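Local atomic coordinates of CrtC domain-containing protein (Fusarium vanettenii 77-13-4, PDB entry 7A0Q), a protein that is a kievitone hydratase, a lyase that probably adds water to the phytoalexin kievitone and so would help the fungus to detoxify it. Residues A[50-56]-A[205-209]; A[85-90]-A[103-109]. All blocks are in the same frame, centred on the assembly; numbering follows the deposited sequence.

From the N terminus, the chain first passes through the loop that leads into strand 58-66. In contact 1 residues 50-56 of this loop meet strand 202-210, so the contact closes a span of almost 150 residues. Contact 2 lies inside that span. It pairs strand 86-94 with strand 100-107, two neighbours in sequence, and closes a short hairpin. The contacts are therefore nested and do not cross. Their centres lie about 16 Å apart and they do not touch. Strands 58-66 and 72-81 connect them: strand 202-210 pairs with 58-66, which pairs with 72-81, which pairs with 86-94.

Contact 1 of 2, residues A[50-56]-A[205-209]; sequences SQPNSVG and YDRQW. With IMD (imidazole), chain F.
The loop before strand 58-66 packs here on strand 202-210 of the N-terminal lipocalin-like domain, with Arg207 as the central residue. Arg207 reaches two backbone carbonyls of the loop. Arg207 NE lies 2.9 Å from Ser50 O, and Arg207 NH2 bonds the same oxygen, a side-on grip. Arg207 NH1 and NH2 grip Gly56 O end-on, with NH2 at 2.7 Å. Both oxygens lie close to the guanidinium plane. The side chain leaves the backbone with CG anti to N (chi1 173°) and bends at chi2 (73°), which turns the guanidinium edge to the loop. A further bond runs from NH1 to Ser58 O, and Trp59 adds a cation-pi contact.

Tyr205 OH donates to Gln51 OE1 at 2.6 Å. The amide plane stands 78° from the ring plane, and OE1 sits at the ring edge. Gln51 NE2 is bonded to Asn132 O. Val55 CG1 lies over one face of Trp209, 3.5 Å from the centroid of the five-membered ring, a CH-pi contact. Asp206 OD2 accepts a hydrogen bond from N3 of an imidazole, probably from the crystallisation liquor. Four N-H bonds to two carbonyls fix the rotation of the guanidinium, and its positive charge probably strengthens the hold on the loop backbone.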
ATOM      1  N   SER A  50       8.740  -9.349 -12.620  1.00 14.51           N
ATOM      2  CA  SER A  50       8.159  -8.015 -12.563  1.00 14.67           C
ATOM      3  C   SER A  50       8.815  -7.119 -11.520  1.00 13.65           C
ATOM      4  O   SER A  50       8.514  -5.918 -11.461  1.00 14.41           O
ATOM      5  CB  SER A  50       6.671  -8.139 -12.251  1.00 15.27           C
ATOM      6  OG  SER A  50       6.038  -8.793 -13.330  1.00 17.35           O
ATOM      7  N   GLN A  51       9.702  -7.666 -10.690  1.00 14.39           N
ATOM      8  CA  GLN A  51      10.283  -6.931  -9.578  1.00 14.11           C
ATOM      9  C   GLN A  51      11.504  -6.054  -9.890  1.00 13.41           C
ATOM     10  O   GLN A  51      11.681  -5.038  -9.215  1.00 14.68           O
ATOM     11  CB  GLN A  51      10.666  -7.927  -8.479  1.00 14.41           C
ATOM     12  CG  GLN A  51       9.465  -8.610  -7.811  1.00 14.99           C
ATOM     13  CD  GLN A  51       8.892  -7.746  -6.714  1.00 15.20           C
ATOM     14  OE1 GLN A  51       8.327  -6.691  -6.986  1.00 15.45           O
ATOM     15  NE2 GLN A  51       9.065  -8.162  -5.460  1.00 17.47           N
ATOM     16  N   PRO A  52      12.370  -6.392 -10.853  1.00 15.60           N
ATOM     17  CA  PRO A  52      13.629  -5.636 -10.992  1.00 15.21           C
ATOM     18  C   PRO A  52      13.449  -4.168 -11.362  1.00 15.10           C
ATOM     19  O   PRO A  52      12.449  -3.744 -11.952  1.00 14.89           O
ATOM     20  CB  PRO A  52      14.365  -6.383 -12.107  1.00 17.80           C
ATOM     21  CG  PRO A  52      13.890  -7.776 -11.974  1.00 19.46           C
ATOM     22  CD  PRO A  52      12.426  -7.636 -11.649  1.00 17.34           C
ATOM     23  N   ASN A  53      14.498  -3.398 -11.046  1.00 14.64           N
ATOM     24  CA  ASN A  53      14.585  -1.986 -11.417  1.00 16.05           C
ATOM     25  C   ASN A  53      14.205  -1.749 -12.870  1.00 16.29           C
ATOM     26  O   ASN A  53      13.522  -0.771 -13.182  1.00 16.88           O
ATOM     27  CB  ASN A  53      16.013  -1.469 -11.225  1.00 15.98           C
ATOM     28  CG  ASN A  53      16.413  -1.316  -9.781  1.00 18.22           C
ATOM     29  OD1 ASN A  53      15.911  -2.011  -8.906  1.00 16.66           O
ATOM     30  ND2 ASN A  53      17.365  -0.416  -9.528  1.00 18.30           N
ATOM     31  N   SER A  54      14.698  -2.603 -13.775  1.00 15.88           N
ATOM     32  CA  SER A  54      14.512  -2.360 -15.207  1.00 16.99           C
ATOM     33  C   SER A  54      13.043  -2.251 -15.578  1.00 19.53           C
ATOM     34  O   SER A  54      12.722  -1.662 -16.616  1.00 18.23           O
ATOM     35  CB  SER A  54      15.122  -3.482 -16.045  1.00 18.97           C
ATOM     36  OG  SER A  54      14.544  -4.731 -15.688  1.00 20.27           O
ATOM     37  N   VAL A  55      12.150  -2.837 -14.775  1.00 15.88           N
ATOM     38  CA  VAL A  55      10.729  -2.814 -15.122  1.00 15.97           C
ATOM     39  C   VAL A  55      10.138  -1.434 -14.873  1.00 18.13           C
ATOM     40  O   VAL A  55       9.152  -1.049 -15.520  1.00 17.99           O
ATOM     41  CB  VAL A  55       9.998  -3.929 -14.348  1.00 15.34           C
ATOM     42  CG1 VAL A  55       8.478  -3.887 -14.569  1.00 16.14           C
ATOM     43  CG2 VAL A  55      10.545  -5.287 -14.762  1.00 17.15           C
ATOM     44  N   GLY A  56      10.731  -0.664 -13.956  1.00 17.37           N
ATOM     45  CA  GLY A  56      10.303   0.691 -13.670  1.00 14.36           C
ATOM     46  C   GLY A  56       9.117   0.719 -12.724  1.00 14.41           C
ATOM     47  O   GLY A  56       8.647  -0.313 -12.239  1.00 16.20           O
ATOM     48  N   TYR A 205       3.028  -5.809   0.599  1.00 13.40           N
ATOM     49  CA  TYR A 205       3.929  -5.296  -0.417  1.00 13.41           C
ATOM     50  C   TYR A 205       3.129  -5.094  -1.699  1.00 13.87           C
ATOM     51  O   TYR A 205       2.437  -6.010  -2.155  1.00 15.24           O
ATOM     52  CB  TYR A 205       5.086  -6.276  -0.629  1.00 13.46           C
ATOM     53  CG  TYR A 205       5.962  -5.923  -1.804  1.00 11.19           C
ATOM     54  CD1 TYR A 205       6.987  -4.982  -1.659  1.00 14.10           C
ATOM     55  CD2 TYR A 205       5.789  -6.538  -3.041  1.00 12.73           C
ATOM     56  CE1 TYR A 205       7.799  -4.650  -2.723  1.00 13.28           C
ATOM     57  CE2 TYR A 205       6.598  -6.203  -4.123  1.00 14.51           C
ATOM     58  CZ  TYR A 205       7.600  -5.270  -3.949  1.00 15.58           C
ATOM     59  OH  TYR A 205       8.408  -4.955  -5.016  1.00 16.63           O
ATOM     60  N   ASP A 206       3.198  -3.894  -2.267  1.00 12.58           N
ATOM     61  CA  ASP A 206       2.444  -3.584  -3.476  1.00 12.98           C
ATOM     62  C   ASP A 206       3.399  -3.148  -4.578  1.00 13.89           C
ATOM     63  O   ASP A 206       4.211  -2.236  -4.384  1.00 15.73           O
ATOM     64  CB  ASP A 206       1.392  -2.491  -3.233  1.00 11.99           C
ATOM     65  CG  ASP A 206       0.171  -2.679  -4.093  1.00 14.53           C
ATOM     66  OD1 ASP A 206      -0.633  -3.583  -3.794  1.00 15.27           O
ATOM     67  OD2 ASP A 206       0.030  -1.931  -5.078  1.00 15.59           O
ATOM     68  N   ARG A 207       3.290  -3.794  -5.730  1.00 13.05           N
ATOM     69  CA  ARG A 207       4.156  -3.535  -6.876  1.00 11.02           C
ATOM     70  C   ARG A 207       3.308  -3.037  -8.033  1.00 12.43           C
ATOM     71  O   ARG A 207       2.331  -3.689  -8.404  1.00 14.55           O
ATOM     72  CB  ARG A 207       4.889  -4.820  -7.268  1.00 13.04           C
ATOM     73  CG  ARG A 207       5.676  -4.721  -8.533  1.00 13.68           C
ATOM     74  CD  ARG A 207       6.928  -3.887  -8.372  1.00 14.66           C
ATOM     75  NE  ARG A 207       7.682  -3.893  -9.630  1.00 13.53           N
ATOM     76  CZ  ARG A 207       8.005  -2.803 -10.326  1.00 13.81           C
ATOM     77  NH1 ARG A 207       7.656  -1.583  -9.890  1.00 14.68           N
ATOM     78  NH2 ARG A 207       8.695  -2.933 -11.453  1.00 14.41           N
ATOM     79  N   GLN A 208       3.677  -1.895  -8.605  1.00 13.13           N
ATOM     80  CA  GLN A 208       2.849  -1.295  -9.647  1.00 12.17           C
ATOM     81  C   GLN A 208       3.724  -0.616 -10.681  1.00 13.70           C
ATOM     82  O   GLN A 208       4.640   0.127 -10.331  1.00 15.18           O
ATOM     83  CB  GLN A 208       1.868  -0.277  -9.053  1.00 12.50           C
ATOM     84  CG  GLN A 208       0.877   0.262 -10.090  1.00 15.06           C
ATOM     85  CD  GLN A 208      -0.280   1.002  -9.460  1.00 20.34           C
ATOM     86  OE1 GLN A 208      -0.326   1.191  -8.241  1.00 21.51           O
ATOM     87  NE2 GLN A 208      -1.235   1.427 -10.293  1.00 21.11           N
ATOM     88  N   TRP A 209       3.408  -0.835 -11.956  1.00 13.58           N
ATOM     89  CA  TRP A 209       4.152  -0.174 -13.024  1.00 15.35           C
ATOM     90  C   TRP A 209       3.187   0.074 -14.178  1.00 21.34           C
ATOM     91  O   TRP A 209       2.136  -0.557 -14.266  1.00 18.78           O
ATOM     92  CB  TRP A 209       5.395  -0.994 -13.433  1.00 18.93           C
ATOM     93  CG  TRP A 209       5.166  -2.349 -14.077  1.00 18.12           C
ATOM     94  CD1 TRP A 209       5.347  -2.663 -15.397  1.00 20.89           C
ATOM     95  CD2 TRP A 209       4.740  -3.562 -13.435  1.00 16.60           C
ATOM     96  NE1 TRP A 209       5.060  -3.986 -15.612  1.00 20.95           N
ATOM     97  CE2 TRP A 209       4.676  -4.563 -14.433  1.00 15.10           C
ATOM     98  CE3 TRP A 209       4.390  -3.897 -12.118  1.00 16.43           C
ATOM     99  CZ2 TRP A 209       4.297  -5.875 -14.151  1.00 15.12           C
ATOM    100  CZ3 TRP A 209       3.987  -5.189 -11.845  1.00 15.21           C
ATOM    101  CH2 TRP A 209       3.946  -6.167 -12.862  1.00 17.89           C
TER
HETATM  102  N1  IMD F 403      -1.021   2.776  -4.013  1.00 23.90           N
HETATM  103  C2  IMD F 403      -1.440   1.615  -4.566  1.00 22.73           C
HETATM  104  N3  IMD F 403      -0.634   0.620  -4.117  1.00 23.47           N
HETATM  105  C4  IMD F 403       0.277   1.150  -3.285  1.00 26.41           C
HETATM  106  C5  IMD F 403       0.035   2.509  -3.215  1.00 25.05           C

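Contact 2 of 2, residues A[85-90]-A[103-109]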
ATOM      1  N   TYR A  85      12.193  12.743 -11.908  1.00 26.78           N
ATOM      2  CA  TYR A  85      12.943  12.537 -10.677  1.00 25.33           C
ATOM      3  C   TYR A  85      12.558  11.176 -10.121  1.00 24.91           C
ATOM      4  O   TYR A  85      11.618  10.535 -10.591  1.00 26.62           O
ATOM      5  CB  TYR A  85      12.666  13.647  -9.649  1.00 24.58           C
ATOM      6  CG  TYR A  85      11.191  13.923  -9.389  1.00 27.27           C
ATOM      7  CD1 TYR A  85      10.376  12.973  -8.780  1.00 27.46           C
ATOM      8  CD2 TYR A  85      10.617  15.139  -9.742  1.00 30.78           C
ATOM      9  CE1 TYR A  85       9.036  13.219  -8.536  1.00 25.37           C
ATOM     10  CE2 TYR A  85       9.274  15.395  -9.507  1.00 28.75           C
ATOM     11  CZ  TYR A  85       8.486  14.429  -8.908  1.00 25.89           C
ATOM     12  OH  TYR A  85       7.152  14.668  -8.668  1.00 29.28           O
ATOM     13  N   THR A  86      13.299  10.743  -9.111  1.00 21.55           N
ATOM     14  CA  THR A  86      12.904   9.611  -8.293  1.00 21.60           C
ATOM     15  C   THR A  86      12.629  10.116  -6.890  1.00 20.33           C
ATOM     16  O   THR A  86      13.018  11.225  -6.523  1.00 19.52           O
ATOM     17  CB  THR A  86      13.999   8.542  -8.240  1.00 19.46           C
ATOM     18  OG1 THR A  86      15.115   9.070  -7.510  1.00 23.01           O
ATOM     19  CG2 THR A  86      14.456   8.159  -9.624  1.00 24.45           C
ATOM     20  N   TYR A  87      11.987   9.283  -6.078  1.00 18.86           N
ATOM     21  CA  TYR A  87      11.952   9.605  -4.664  1.00 17.55           C
ATOM     22  C   TYR A  87      11.771   8.344  -3.845  1.00 18.50           C
ATOM     23  O   TYR A  87      11.316   7.308  -4.335  1.00 17.10           O
ATOM     24  CB  TYR A  87      10.872  10.638  -4.309  1.00 16.85           C
ATOM     25  CG  TYR A  87       9.412  10.284  -4.537  1.00 17.47           C
ATOM     26  CD1 TYR A  87       8.760   9.325  -3.767  1.00 17.56           C
ATOM     27  CD2 TYR A  87       8.661  10.988  -5.465  1.00 16.10           C
ATOM     28  CE1 TYR A  87       7.405   9.047  -3.962  1.00 17.31           C
ATOM     29  CE2 TYR A  87       7.304  10.722  -5.656  1.00 17.15           C
ATOM     30  CZ  TYR A  87       6.685   9.747  -4.906  1.00 20.85           C
ATOM     31  OH  TYR A  87       5.344   9.478  -5.084  1.00 19.05           O
ATOM     32  N   PHE A  88      12.205   8.442  -2.597  1.00 17.48           N
ATOM     33  CA  PHE A  88      11.859   7.489  -1.560  1.00 15.23           C
ATOM     34  C   PHE A  88      11.154   8.253  -0.457  1.00 18.32           C
ATOM     35  O   PHE A  88      11.574   9.357  -0.091  1.00 20.44           O
ATOM     36  CB  PHE A  88      13.105   6.786  -1.001  1.00 16.00           C
ATOM     37  CG  PHE A  88      12.798   5.733   0.041  1.00 17.07           C
ATOM     38  CD1 PHE A  88      12.399   4.450  -0.336  1.00 18.20           C
ATOM     39  CD2 PHE A  88      12.921   6.024   1.397  1.00 18.06           C
ATOM     40  CE1 PHE A  88      12.126   3.476   0.634  1.00 19.68           C
ATOM     41  CE2 PHE A  88      12.652   5.061   2.370  1.00 20.75           C
ATOM     42  CZ  PHE A  88      12.253   3.779   1.986  1.00 18.22           C
ATOM     43  N   ARG A  89      10.082   7.671   0.069  1.00 14.59           N
ATOM     44  CA  ARG A  89       9.370   8.278   1.180  1.00 15.79           C
ATOM     45  C   ARG A  89       8.958   7.190   2.163  1.00 15.75           C
ATOM     46  O   ARG A  89       8.815   6.016   1.800  1.00 15.48           O
ATOM     47  CB  ARG A  89       8.158   9.107   0.696  1.00 16.90           C
ATOM     48  CG  ARG A  89       7.137   8.331  -0.121  1.00 16.86           C
ATOM     49  CD  ARG A  89       6.121   9.290  -0.727  1.00 18.40           C
ATOM     50  NE  ARG A  89       5.074   8.582  -1.457  1.00 18.79           N
ATOM     51  CZ  ARG A  89       4.051   9.182  -2.062  1.00 18.60           C
ATOM     52  NH1 ARG A  89       3.946  10.512  -2.029  1.00 18.28           N
ATOM     53  NH2 ARG A  89       3.136   8.460  -2.699  1.00 17.26           N
ATOM     54  N   ALA A  90       8.824   7.575   3.426  1.00 17.28           N
ATOM     55  CA  ALA A  90       8.581   6.589   4.474  1.00 17.01           C
ATOM     56  C   ALA A  90       7.942   7.278   5.664  1.00 19.17           C
ATOM     57  O   ALA A  90       8.117   8.482   5.871  1.00 18.53           O
ATOM     58  CB  ALA A  90       9.880   5.892   4.908  1.00 17.19           C
ATOM     59  N   TYR A 103       8.983  11.441   5.925  1.00 18.46           N
ATOM     60  CA  TYR A 103       9.826  12.267   5.072  1.00 18.08           C
ATOM     61  C   TYR A 103       9.708  11.794   3.634  1.00 20.41           C
ATOM     62  O   TYR A 103       9.270  10.671   3.359  1.00 17.94           O
ATOM     63  CB  TYR A 103      11.294  12.239   5.520  1.00 20.55           C
ATOM     64  CG  TYR A 103      12.015  10.951   5.177  1.00 17.70           C
ATOM     65  CD1 TYR A 103      11.926   9.846   6.014  1.00 18.94           C
ATOM     66  CD2 TYR A 103      12.780  10.843   4.027  1.00 21.69           C
ATOM     67  CE1 TYR A 103      12.584   8.674   5.717  1.00 18.00           C
ATOM     68  CE2 TYR A 103      13.451   9.667   3.719  1.00 23.80           C
ATOM     69  CZ  TYR A 103      13.344   8.587   4.570  1.00 18.66           C
ATOM     70  OH  TYR A 103      13.999   7.411   4.279  1.00 20.37           O
ATOM     71  N   VAL A 104      10.109  12.679   2.724  1.00 19.51           N
ATOM     72  CA  VAL A 104      10.234  12.405   1.296  1.00 19.25           C
ATOM     73  C   VAL A 104      11.612  12.892   0.883  1.00 24.69           C
ATOM     74  O   VAL A 104      11.975  14.038   1.176  1.00 24.83           O
ATOM     75  CB  VAL A 104       9.150  13.124   0.465  1.00 18.83           C
ATOM     76  CG1 VAL A 104       9.280  12.762  -1.019  1.00 18.37           C
ATOM     77  CG2 VAL A 104       7.741  12.844   0.987  1.00 19.62           C
ATOM     78  N   THR A 105      12.389  12.036   0.225  1.00 19.52           N
ATOM     79  CA  THR A 105      13.717  12.416  -0.246  1.00 19.93           C
ATOM     80  C   THR A 105      13.814  12.165  -1.747  1.00 25.03           C
ATOM     81  O   THR A 105      13.411  11.107  -2.242  1.00 20.52           O
ATOM     82  CB  THR A 105      14.824  11.688   0.549  1.00 20.94           C
ATOM     83  OG1 THR A 105      16.105  12.215   0.184  1.00 25.34           O
ATOM     84  CG2 THR A 105      14.805  10.185   0.311  1.00 21.25           C
ATOM     85  N   VAL A 106      14.310  13.162  -2.479  1.00 21.29           N
ATOM     86  CA  VAL A 106      14.218  13.189  -3.933  1.00 23.00           C
ATOM     87  C   VAL A 106      15.562  12.803  -4.528  1.00 22.92           C
ATOM     88  O   VAL A 106      16.609  13.318  -4.113  1.00 25.06           O
ATOM     89  CB  VAL A 106      13.761  14.574  -4.426  1.00 22.38           C
ATOM     90  CG1 VAL A 106      13.750  14.628  -5.943  1.00 27.51           C
ATOM     91  CG2 VAL A 106      12.384  14.876  -3.880  1.00 23.33           C
ATOM     92  N   GLY A 107      15.533  11.863  -5.474  1.00 21.44           N
ATOM     93  CA  GLY A 107      16.691  11.476  -6.239  1.00 23.03           C
ATOM     94  C   GLY A 107      16.562  11.892  -7.691  1.00 19.93           C
ATOM     95  O   GLY A 107      15.630  12.593  -8.088  1.00 22.82           O
ATOM     96  N   SER A 108      17.526  11.449  -8.491  1.00 25.23           N
ATOM     97  CA  SER A 108      17.539  11.824  -9.898  1.00 25.57           C
ATOM     98  C   SER A 108      17.252  10.671 -10.845  1.00 27.95           C
ATOM     99  O   SER A 108      16.555  10.873 -11.847  1.00 30.30           O
ATOM    100  CB  SER A 108      18.881  12.472 -10.264  1.00 31.34           C
ATOM    101  OG  SER A 108      19.962  11.628  -9.943  1.00 35.10           O
ATOM    102  N   SER A 109      17.729   9.457 -10.561  1.00 25.41           N
ATOM    103  CA  SER A 109      17.558   8.362 -11.506  1.00 23.26           C
ATOM    104  C   SER A 109      17.538   7.025 -10.776  1.00 23.64           C
ATOM    105  O   SER A 109      17.920   6.913  -9.610  1.00 23.05           O
ATOM    106  CB  SER A 109      18.665   8.364 -12.565  1.00 29.38           C
ATOM    107  OG  SER A 109      19.917   8.084 -11.970  1.00 33.00           O
TER
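Strands 86-90 and 103-107 run antiparallel, 158° between their directions, as the two arms of a beta hairpin in the N-terminal lipocalin-like domain. Thr86, Phe88 and Ala90 form hydrogen-bonded pairs with Gly107, Thr105 and Tyr103. Tyr87 with Val106 and Arg89 with Val104 are the non-hydrogen-bonded pairs. Thr105 N to Phe88 O, at 2.8 Å, is nearly straight at its hydrogen (173°). At the Thr86-Gly107 pair both donors stand above the carbonyl planes.

Phe88 and Tyr103 share one face of the sheet. Tyr103 OH meets the edge of the Phe88 ring, 3.3 Å from CE2, and bonds Ser140 OG. Ala90 CB packs 4.0 Å from Tyr103 CE1. Thr105 CG2 adds a contact to Phe88 CB. On the other face, Arg89 CB touches Val104 CG2 at 3.8 Å, while the extended arginine chain carries NE to His78 ND1. Tyr87 OH lies over the centre of the Arg89 guanidinium, 3.3 Å above its plane.

Thr86 and Ser109 belong to the magnesium site, completed among protein residues by Ser119. Thr86 has OG1 between its backbone N and carbonyl carbon (chi1 68°), which brings OG1 to 3.1 Å from Gly107 CA.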